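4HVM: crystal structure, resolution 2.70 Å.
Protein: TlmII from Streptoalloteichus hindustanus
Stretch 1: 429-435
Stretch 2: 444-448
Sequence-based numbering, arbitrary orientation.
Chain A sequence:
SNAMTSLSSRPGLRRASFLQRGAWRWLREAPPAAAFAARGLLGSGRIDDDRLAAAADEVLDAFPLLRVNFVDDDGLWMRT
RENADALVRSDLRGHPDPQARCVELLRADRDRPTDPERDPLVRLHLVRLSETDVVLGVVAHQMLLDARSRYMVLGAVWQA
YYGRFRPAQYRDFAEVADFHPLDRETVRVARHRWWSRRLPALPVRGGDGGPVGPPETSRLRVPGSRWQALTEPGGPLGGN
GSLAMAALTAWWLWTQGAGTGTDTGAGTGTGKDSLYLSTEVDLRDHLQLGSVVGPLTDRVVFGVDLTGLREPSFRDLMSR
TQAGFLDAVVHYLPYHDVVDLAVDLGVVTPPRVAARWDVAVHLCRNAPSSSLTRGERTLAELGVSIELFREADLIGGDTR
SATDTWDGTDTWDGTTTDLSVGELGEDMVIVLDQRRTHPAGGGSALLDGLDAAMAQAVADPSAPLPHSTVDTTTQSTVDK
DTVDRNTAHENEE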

# COMPACT_ATOMS: atom_id res chain seq x y z
N VAL A 429 7.40 0.63 -13.15
CA VAL A 429 7.26 2.07 -13.29
C VAL A 429 7.25 2.75 -11.93
O VAL A 429 6.43 2.44 -11.07
CB VAL A 429 5.97 2.44 -14.06
CG1 VAL A 429 5.79 3.95 -14.10
CG2 VAL A 429 6.03 1.88 -15.46
N ILE A 430 8.18 3.68 -11.74
CA ILE A 430 8.25 4.46 -10.51
C ILE A 430 7.37 5.70 -10.61
O ILE A 430 7.62 6.60 -11.41
CB ILE A 430 9.70 4.89 -10.21
CG1 ILE A 430 10.59 3.65 -10.04
CG2 ILE A 430 9.74 5.75 -8.97
CD1 ILE A 430 12.04 3.98 -9.78
N VAL A 431 6.32 5.75 -9.80
CA VAL A 431 5.40 6.88 -9.81
C VAL A 431 5.72 7.85 -8.66
O VAL A 431 5.65 7.48 -7.49
CB VAL A 431 3.94 6.44 -9.71
CG1 VAL A 431 3.02 7.64 -9.82
CG2 VAL A 431 3.61 5.43 -10.79
N LEU A 432 6.07 9.08 -9.01
CA LEU A 432 6.50 10.07 -8.03
C LEU A 432 5.47 11.17 -7.84
O LEU A 432 5.04 11.79 -8.81
CB LEU A 432 7.84 10.69 -8.44
CG LEU A 432 8.33 11.87 -7.61
CD1 LEU A 432 8.72 11.42 -6.21
CD2 LEU A 432 9.50 12.56 -8.30
N ASP A 433 5.09 11.42 -6.60
CA ASP A 433 4.16 12.49 -6.26
C ASP A 433 4.87 13.52 -5.39
O ASP A 433 5.22 13.24 -4.25
CB ASP A 433 2.93 11.94 -5.54
CG ASP A 433 2.11 11.01 -6.42
OD1 ASP A 433 1.88 11.35 -7.60
OD2 ASP A 433 1.70 9.94 -5.93
N GLN A 434 5.09 14.72 -5.93
CA GLN A 434 5.85 15.74 -5.21
C GLN A 434 5.06 17.01 -4.91
O GLN A 434 4.06 17.30 -5.57
CB GLN A 434 7.12 16.10 -5.98
CG GLN A 434 8.23 15.09 -5.82
CD GLN A 434 9.60 15.74 -5.70
OE1 GLN A 434 10.19 15.77 -4.62
NE2 GLN A 434 10.11 16.26 -6.82
N ARG A 435 5.52 17.74 -3.90
CA ARG A 435 5.02 19.07 -3.61
C ARG A 435 6.22 19.97 -3.32
O ARG A 435 6.79 19.92 -2.23
CB ARG A 435 4.08 19.04 -2.40
CG ARG A 435 2.93 18.07 -2.53
CD ARG A 435 1.86 18.31 -1.48
NE ARG A 435 0.80 17.31 -1.55
CZ ARG A 435 -0.48 17.56 -1.30
NH1 ARG A 435 -0.87 18.77 -0.95
NH2 ARG A 435 -1.37 16.58 -1.39
N SER A 444 11.05 15.30 -11.09
CA SER A 444 11.60 15.20 -12.44
C SER A 444 13.11 15.07 -12.40
O SER A 444 13.68 14.11 -12.90
CB SER A 444 11.20 16.41 -13.28
OG SER A 444 11.80 16.34 -14.57
N ALA A 445 13.76 16.07 -11.80
CA ALA A 445 15.20 16.03 -11.59
C ALA A 445 15.56 14.93 -10.60
O ALA A 445 16.69 14.45 -10.57
CB ALA A 445 15.69 17.38 -11.07
N LEU A 446 14.57 14.53 -9.80
CA LEU A 446 14.72 13.43 -8.87
C LEU A 446 14.77 12.11 -9.64
O LEU A 446 15.58 11.24 -9.35
CB LEU A 446 13.56 13.42 -7.87
CG LEU A 446 13.65 12.55 -6.62
CD1 LEU A 446 12.77 13.14 -5.52
CD2 LEU A 446 13.25 11.11 -6.89
N LEU A 447 13.90 11.98 -10.64
CA LEU A 447 13.81 10.74 -11.40
C LEU A 447 15.00 10.51 -12.32
O LEU A 447 15.37 9.37 -12.60
CB LEU A 447 12.50 10.68 -12.19
CG LEU A 447 11.24 10.53 -11.34
CD1 LEU A 447 10.04 10.23 -12.22
CD2 LEU A 447 11.41 9.45 -10.29
N ASP A 448 15.60 11.60 -12.81
CA ASP A 448 16.82 11.50 -13.59
C ASP A 448 17.98 11.12 -12.68
O ASP A 448 18.93 10.47 -13.11
CB ASP A 448 17.13 12.82 -14.31
CG ASP A 448 16.18 13.09 -15.46
OD1 ASP A 448 16.23 12.35 -16.47
OD2 ASP A 448 15.40 14.07 -15.37

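The centre of this contact is Leu432, a strand residue whose CA-to-CB bond points toward the second stretch. One methyl does most of the reaching: CD2 of Leu432 lies 4.0 Å from CG of Leu447 and 4.2 Å from CB of Leu446, so a single branch end touches two consecutive leucines. Leu446 and Leu447 both direct their CA-to-CB bonds toward the strand, with different chi1 rotamers, t for Leu446 and m for Leu447. The CA atoms of Leu432 and Leu447 are 8.1 Å apart, a spacing that leaves the space between the backbones to side chains.

The strand follows the familiar alternation. Ile430, Leu432 and Gln434 direct their CA-to-CB bonds toward the second stretch, while that of Val431, between the first two, points away, and Val431 makes no contact. Ile430 extends the apolar patch in one direction, its CG2 meeting CD2 of Leu447 at 4.3 Å. Leu447 thus bridges Ile430 and Leu432, and Ile430, Leu432, Leu446 and Leu447 are all buried.

At the other end, Gln434 brings an amide to the same face. Its OE1 approaches CD1 of Leu446 at 3.8 Å, a packing contact; that oxygen finds its hydrogen bond elsewhere in the structure. Leu446 therefore packs against both Leu432 and Gln434.

The outer edge is Ser444, whose CA-to-CB bond points away from the strand. Its backbone N sits 4.2 Å from CD2 of Leu432 and 4.5 Å from NE2 of Gln434. O of Ser444 instead accepts a hydrogen bond from N of Asp448 at 3.2 Å and a weak one from N of Leu447 at 3.1 Å. No hydrogen bond crosses between the stretches. Alternate strand side chains pack against adjacent leucines, and the contact as a whole, both sides summed, buries 242 Å².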